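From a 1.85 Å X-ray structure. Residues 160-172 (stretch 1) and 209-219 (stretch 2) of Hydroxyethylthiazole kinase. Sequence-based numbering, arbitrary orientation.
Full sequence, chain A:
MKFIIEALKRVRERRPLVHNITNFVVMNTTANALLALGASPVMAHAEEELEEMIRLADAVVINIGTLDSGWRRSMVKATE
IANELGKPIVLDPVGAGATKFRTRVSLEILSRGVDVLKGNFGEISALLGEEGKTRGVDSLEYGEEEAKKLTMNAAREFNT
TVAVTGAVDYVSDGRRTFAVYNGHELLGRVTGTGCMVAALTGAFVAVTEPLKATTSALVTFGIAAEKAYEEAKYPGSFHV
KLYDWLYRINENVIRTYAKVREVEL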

ATOM      1  N   THR A 160     -23.516  15.567  14.988  1.00 19.17           N
ATOM      2  CA  THR A 160     -22.972  14.220  14.884  1.00 17.63           C
ATOM      3  C   THR A 160     -22.046  13.965  16.064  1.00 17.71           C
ATOM      4  O   THR A 160     -21.892  14.819  16.938  1.00 17.62           O
ATOM      5  CB  THR A 160     -22.166  14.069  13.567  1.00 18.92           C
ATOM      6  OG1 THR A 160     -21.809  12.697  13.362  1.00 19.70           O
ATOM      7  CG2 THR A 160     -20.890  14.916  13.623  1.00 15.74           C
ATOM      8  N   THR A 161     -21.449  12.780  16.100  1.00 15.59           N
ATOM      9  CA  THR A 161     -20.505  12.446  17.152  1.00 15.45           C
ATOM     10  C   THR A 161     -19.146  12.850  16.606  1.00 15.94           C
ATOM     11  O   THR A 161     -18.806  12.528  15.466  1.00 13.76           O
ATOM     12  CB  THR A 161     -20.512  10.936  17.471  1.00 17.30           C
ATOM     13  OG1 THR A 161     -21.672  10.625  18.254  1.00 17.75           O
ATOM     14  CG2 THR A 161     -19.255  10.535  18.244  1.00 13.68           C
ATOM     15  N   VAL A 162     -18.378  13.569  17.412  1.00 14.14           N
ATOM     16  CA  VAL A 162     -17.071  14.024  16.980  1.00 14.62           C
ATOM     17  C   VAL A 162     -15.990  13.558  17.930  1.00 15.34           C
ATOM     18  O   VAL A 162     -16.197  13.478  19.141  1.00 14.46           O
ATOM     19  CB  VAL A 162     -17.009  15.571  16.901  1.00 14.40           C
ATOM     20  CG1 VAL A 162     -15.588  16.028  16.579  1.00 14.95           C
ATOM     21  CG2 VAL A 162     -17.988  16.078  15.851  1.00 14.11           C
ATOM     22  N   ALA A 163     -14.838  13.233  17.362  1.00 13.67           N
ATOM     23  CA  ALA A 163     -13.699  12.819  18.153  1.00 14.25           C
ATOM     24  C   ALA A 163     -12.523  13.683  17.728  1.00 14.24           C
ATOM     25  O   ALA A 163     -12.223  13.796  16.539  1.00 13.18           O
ATOM     26  CB  ALA A 163     -13.377  11.342  17.915  1.00 12.64           C
ATOM     27  N   VAL A 164     -11.898  14.329  18.704  1.00 13.64           N
ATOM     28  CA  VAL A 164     -10.717  15.137  18.454  1.00 13.79           C
ATOM     29  C   VAL A 164      -9.611  14.306  19.096  1.00 13.63           C
ATOM     30  O   VAL A 164      -9.532  14.188  20.319  1.00 13.00           O
ATOM     31  CB  VAL A 164     -10.794  16.520  19.136  1.00 12.24           C
ATOM     32  CG1 VAL A 164      -9.476  17.258  18.947  1.00 13.30           C
ATOM     33  CG2 VAL A 164     -11.933  17.333  18.536  1.00 14.11           C
ATOM     34  N   THR A 165      -8.780  13.702  18.259  1.00 13.80           N
ATOM     35  CA  THR A 165      -7.705  12.848  18.739  1.00 14.64           C
ATOM     36  C   THR A 165      -6.461  13.615  19.178  1.00 15.93           C
ATOM     37  O   THR A 165      -6.190  14.711  18.692  1.00 16.59           O
ATOM     38  CB  THR A 165      -7.326  11.823  17.659  1.00 15.68           C
ATOM     39  OG1 THR A 165      -6.866  12.508  16.488  1.00 14.48           O
ATOM     40  CG2 THR A 165      -8.538  10.983  17.285  1.00 14.51           C
ATOM     41  N   GLY A 166      -5.714  13.025  20.107  1.00 15.58           N
ATOM     42  CA  GLY A 166      -4.501  13.640  20.614  1.00 17.12           C
ATOM     43  C   GLY A 166      -3.928  12.788  21.733  1.00 18.58           C
ATOM     44  O   GLY A 166      -4.332  11.634  21.890  1.00 18.24           O
ATOM     45  N   ALA A 167      -2.986  13.337  22.501  1.00 19.00           N
ATOM     46  CA  ALA A 167      -2.390  12.599  23.612  1.00 19.23           C
ATOM     47  C   ALA A 167      -3.566  12.028  24.399  1.00 18.63           C
ATOM     48  O   ALA A 167      -3.560  10.869  24.811  1.00 19.70           O
ATOM     49  CB  ALA A 167      -1.562  13.537  24.485  1.00 20.39           C
ATOM     50  N   VAL A 168      -4.573  12.869  24.596  1.00 17.77           N
ATOM     51  CA  VAL A 168      -5.805  12.475  25.263  1.00 16.49           C
ATOM     52  C   VAL A 168      -6.868  12.704  24.194  1.00 15.25           C
ATOM     53  O   VAL A 168      -6.921  13.779  23.594  1.00 15.13           O
ATOM     54  CB  VAL A 168      -6.124  13.373  26.486  1.00 17.76           C
ATOM     55  CG1 VAL A 168      -7.495  13.013  27.051  1.00 18.47           C
ATOM     56  CG2 VAL A 168      -5.054  13.202  27.558  1.00 18.54           C
ATOM     57  N   ASP A 169      -7.688  11.694  23.924  1.00 13.78           N
ATOM     58  CA  ASP A 169      -8.735  11.844  22.916  1.00 14.77           C
ATOM     59  C   ASP A 169     -10.033  12.242  23.592  1.00 14.43           C
ATOM     60  O   ASP A 169     -10.301  11.834  24.721  1.00 16.02           O
ATOM     61  CB  ASP A 169      -8.985  10.529  22.168  1.00 14.25           C
ATOM     62  CG  ASP A 169      -7.726   9.929  21.593  1.00 16.82           C
ATOM     63  OD1 ASP A 169      -7.121  10.545  20.688  1.00 16.22           O
ATOM     64  OD2 ASP A 169      -7.347   8.834  22.051  1.00 17.82           O
ATOM     65  N   TYR A 170     -10.836  13.041  22.898  1.00 14.68           N
ATOM     66  CA  TYR A 170     -12.137  13.449  23.409  1.00 15.03           C
ATOM     67  C   TYR A 170     -13.184  13.069  22.374  1.00 14.34           C
ATOM     68  O   TYR A 170     -12.992  13.282  21.175  1.00 15.67           O
ATOM     69  CB  TYR A 170     -12.175  14.955  23.679  1.00 16.49           C
ATOM     70  CG  TYR A 170     -11.431  15.320  24.936  1.00 19.47           C
ATOM     71  CD1 TYR A 170     -11.984  15.067  26.191  1.00 21.49           C
ATOM     72  CD2 TYR A 170     -10.141  15.841  24.877  1.00 21.89           C
ATOM     73  CE1 TYR A 170     -11.266  15.321  27.355  1.00 22.64           C
ATOM     74  CE2 TYR A 170      -9.417  16.092  26.029  1.00 23.15           C
ATOM     75  CZ  TYR A 170      -9.983  15.829  27.265  1.00 24.41           C
ATOM     76  OH  TYR A 170      -9.258  16.056  28.410  1.00 28.19           O
ATOM     77  N   VAL A 171     -14.280  12.490  22.846  1.00 13.82           N
ATOM     78  CA  VAL A 171     -15.371  12.066  21.976  1.00 14.21           C
ATOM     79  C   VAL A 171     -16.654  12.613  22.573  1.00 13.88           C
ATOM     80  O   VAL A 171     -16.886  12.468  23.773  1.00 13.43           O
ATOM     81  CB  VAL A 171     -15.475  10.528  21.927  1.00 14.96           C
ATOM     82  CG1 VAL A 171     -16.388  10.099  20.786  1.00 15.02           C
ATOM     83  CG2 VAL A 171     -14.092   9.920  21.774  1.00 16.72           C
ATOM     84  N   SER A 172     -17.482  13.239  21.744  1.00 14.11           N
ATOM     85  CA  SER A 172     -18.736  13.800  22.228  1.00 15.71           C
ATOM     86  C   SER A 172     -19.829  13.777  21.173  1.00 17.24           C
ATOM     87  O   SER A 172     -19.556  13.887  19.976  1.00 16.15           O
ATOM     88  CB  SER A 172     -18.525  15.244  22.688  1.00 17.70           C
ATOM     89  OG  SER A 172     -19.730  15.799  23.196  1.00 18.95           O
ATOM     90  N   GLU A 209     -24.162   2.400  18.960  1.00 19.33           N
ATOM     91  CA  GLU A 209     -24.328   3.824  18.683  1.00 20.50           C
ATOM     92  C   GLU A 209     -22.996   4.569  18.591  1.00 18.72           C
ATOM     93  O   GLU A 209     -22.025   4.205  19.250  1.00 18.03           O
ATOM     94  CB  GLU A 209     -25.248   4.461  19.727  1.00 25.08           C
ATOM     95  CG  GLU A 209     -26.709   4.050  19.545  1.00 31.78           C
ATOM     96  CD  GLU A 209     -27.249   4.413  18.167  1.00 36.62           C
ATOM     97  OE1 GLU A 209     -27.431   5.620  17.891  1.00 38.55           O
ATOM     98  OE2 GLU A 209     -27.484   3.493  17.353  1.00 39.72           O
ATOM     99  N   PRO A 210     -22.942   5.622  17.755  1.00 17.54           N
ATOM    100  CA  PRO A 210     -21.786   6.486  17.482  1.00 16.89           C
ATOM    101  C   PRO A 210     -20.865   6.898  18.630  1.00 16.32           C
ATOM    102  O   PRO A 210     -19.646   6.762  18.520  1.00 14.53           O
ATOM    103  CB  PRO A 210     -22.417   7.690  16.792  1.00 16.47           C
ATOM    104  CG  PRO A 210     -23.516   7.066  16.013  1.00 16.70           C
ATOM    105  CD  PRO A 210     -24.127   6.113  17.023  1.00 18.13           C
ATOM    106  N   LEU A 211     -21.422   7.417  19.720  1.00 15.27           N
ATOM    107  CA  LEU A 211     -20.576   7.839  20.832  1.00 14.89           C
ATOM    108  C   LEU A 211     -19.809   6.670  21.439  1.00 14.99           C
ATOM    109  O   LEU A 211     -18.598   6.750  21.639  1.00 13.49           O
ATOM    110  CB  LEU A 211     -21.406   8.532  21.918  1.00 16.92           C
ATOM    111  CG  LEU A 211     -20.591   9.022  23.120  1.00 18.85           C
ATOM    112  CD1 LEU A 211     -19.479   9.953  22.647  1.00 18.81           C
ATOM    113  CD2 LEU A 211     -21.509   9.733  24.107  1.00 20.93           C
ATOM    114  N   LYS A 212     -20.514   5.584  21.732  1.00 13.64           N
ATOM    115  CA  LYS A 212     -19.882   4.403  22.315  1.00 14.95           C
ATOM    116  C   LYS A 212     -18.987   3.688  21.308  1.00 14.11           C
ATOM    117  O   LYS A 212     -17.958   3.127  21.674  1.00 13.98           O
ATOM    118  CB  LYS A 212     -20.947   3.433  22.834  1.00 16.27           C
ATOM    119  CG  LYS A 212     -21.705   3.939  24.050  1.00 21.06           C
ATOM    120  CD  LYS A 212     -22.821   2.981  24.429  1.00 25.93           C
ATOM    121  CE  LYS A 212     -23.523   3.420  25.704  1.00 28.49           C
ATOM    122  NZ  LYS A 212     -24.618   2.477  26.070  1.00 32.98           N
ATOM    123  N   ALA A 213     -19.382   3.710  20.039  1.00 14.25           N
ATOM    124  CA  ALA A 213     -18.605   3.054  18.989  1.00 14.79           C
ATOM    125  C   ALA A 213     -17.241   3.717  18.817  1.00 14.53           C
ATOM    126  O   ALA A 213     -16.207   3.045  18.790  1.00 15.22           O
ATOM    127  CB  ALA A 213     -19.374   3.093  17.671  1.00 14.15           C
ATOM    128  N   THR A 214     -17.244   5.041  18.699  1.00 13.48           N
ATOM    129  CA  THR A 214     -16.008   5.789  18.516  1.00 13.92           C
ATOM    130  C   THR A 214     -15.115   5.688  19.753  1.00 13.91           C
ATOM    131  O   THR A 214     -13.902   5.508  19.636  1.00 12.52           O
ATOM    132  CB  THR A 214     -16.305   7.271  18.208  1.00 12.34           C
ATOM    133  OG1 THR A 214     -17.250   7.350  17.132  1.00 11.83           O
ATOM    134  CG2 THR A 214     -15.030   7.997  17.794  1.00 13.21           C
ATOM    135  N   THR A 215     -15.715   5.797  20.937  1.00 13.31           N
ATOM    136  CA  THR A 215     -14.952   5.694  22.177  1.00 13.70           C
ATOM    137  C   THR A 215     -14.319   4.307  22.251  1.00 12.56           C
ATOM    138  O   THR A 215     -13.158   4.166  22.632  1.00 11.97           O
ATOM    139  CB  THR A 215     -15.851   5.897  23.428  1.00 13.44           C
ATOM    140  OG1 THR A 215     -16.444   7.201  23.392  1.00 13.82           O
ATOM    141  CG2 THR A 215     -15.031   5.759  24.702  1.00 14.60           C
ATOM    142  N   SER A 216     -15.084   3.283  21.881  1.00 12.26           N
ATOM    143  CA  SER A 216     -14.575   1.913  21.911  1.00 12.13           C
ATOM    144  C   SER A 216     -13.406   1.734  20.945  1.00 12.56           C
ATOM    145  O   SER A 216     -12.439   1.039  21.250  1.00 10.74           O
ATOM    146  CB  SER A 216     -15.683   0.919  21.552  1.00 13.64           C
ATOM    147  OG  SER A 216     -16.725   0.952  22.509  1.00 14.52           O
ATOM    148  N   ALA A 217     -13.503   2.361  19.778  1.00 10.90           N
ATOM    149  CA  ALA A 217     -12.450   2.255  18.772  1.00 11.81           C
ATOM    150  C   ALA A 217     -11.152   2.877  19.275  1.00 11.61           C
ATOM    151  O   ALA A 217     -10.071   2.317  19.093  1.00 10.61           O
ATOM    152  CB  ALA A 217     -12.887   2.938  17.484  1.00 10.39           C
ATOM    153  N   LEU A 218     -11.267   4.035  19.917  1.00 10.86           N
ATOM    154  CA  LEU A 218     -10.102   4.739  20.438  1.00 11.86           C
ATOM    155  C   LEU A 218      -9.433   3.989  21.582  1.00 12.13           C
ATOM    156  O   LEU A 218      -8.206   3.949  21.667  1.00 12.24           O
ATOM    157  CB  LEU A 218     -10.503   6.149  20.883  1.00 10.94           C
ATOM    158  CG  LEU A 218     -10.772   7.107  19.717  1.00 11.18           C
ATOM    159  CD1 LEU A 218     -11.660   8.254  20.168  1.00 14.42           C
ATOM    160  CD2 LEU A 218      -9.446   7.621  19.166  1.00 13.40           C
ATOM    161  N   VAL A 219     -10.234   3.392  22.458  1.00 11.35           N
ATOM    162  CA  VAL A 219      -9.687   2.639  23.579  1.00 11.04           C
ATOM    163  C   VAL A 219      -9.010   1.371  23.067  1.00 11.09           C
ATOM    164  O   VAL A 219      -7.879   1.058  23.441  1.00  9.69           O
ATOM    165  CB  VAL A 219     -10.794   2.259  24.587  1.00 11.81           C
ATOM    166  CG1 VAL A 219     -10.282   1.212  25.570  1.00 10.91           C
ATOM    167  CG2 VAL A 219     -11.252   3.508  25.331  1.00  9.96           C
TER
HETATM  168  O   HOH W   1      -6.584   6.300  21.379  1.00 20.46           O

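The centre of this contact is a small apolar cluster between a β-hairpin and one face of a helix. Val171 and Leu218 lie at its heart. Both point their CA-to-CB bonds toward the opposing stretch. Val171 CG2 meets Leu218 CD1 at 3.4 Å, a tight packing distance for two methyl groups. The other methyl of Val171 turns to an earlier part of the helix, where Val171 CG1 lies 3.6 Å from Leu211 CD1. Val171 thus bridges two leucines that are seven residues, about two helical turns, apart. Between them sits Thr214, with Thr214 CB 3.8 Å from Val171 CG1.

Leu211 reaches this cluster by extension. Its CA-to-CB bond points sideways, but with chi1 in t and chi2 in p the end of the side chain comes nearer the strands. Leu211 CD1 also lies 3.9 Å from Ser172 CA, so it packs against backbone there. The CA-to-CB bond of Ser172 points away from the helix.

The neighbouring strand adds Ala163. Ala163 CB is 3.7 Å from Thr214 CG2 and 4.2 Å from Leu218 CD1. The two strands are paired by backbone hydrogen bonds between Val162 and Ser172 and between Val164 and Tyr170, in both directions for each pair. Side chains alternate along them. The CA-to-CB bonds of Thr161, Ala163, Asp169 and Val171 point toward the helix. Those of Val162, Val164 and Tyr170 point away, and these three residues make no contact with it. The helix runs at 23° to strand 161-165 and at 166° to strand 169-172, nearly along both.

Two threonines of the helix also border the apolar cluster, and their hydroxyls are used within the helix. Thr214 OG1 donates to Pro210 O at 2.8 Å, and Thr215 OG1 donates to Leu211 O, also at 2.8 Å. Each bond returns to a carbonyl one turn back, which that residue's own backbone N also uses. In this rotamer (chi1 m) the CG2 of Thr214 faces Ala163 CB. Thr215 OG1 touches Val171 CB at 3.8 Å, a van der Waals contact.

At the start of the helix, Thr161 packs over the first turn. Thr161 OG1 is 3.4 Å from Pro210 CB and 3.5 Å from Leu211 N. Neither approach is a hydrogen bond. Thr161 CG2 lies 3.9 Å from Thr214 OG1.

The polar edge lies at the other end, by the hairpin turn. Here Leu218 CD2 packs against Thr165 CG2 at 4.0 Å and against Asp169 CG at 3.8 Å. The carboxylate of Asp169 finds its polar partners to the side of this leucine. Asp169 OD1 accepts a hydrogen bond from Gly166 N at 2.9 Å, which ties the turn together. Asp169 OD2 lies 2.7 Å from the O of water 1, and that same water O is 2.9 Å from Leu218 O. The water is within hydrogen-bonding reach of both stretches; which acceptors receive its protons is not settled. No direct hydrogen bond joins the two stretches, which together bury 418 Å².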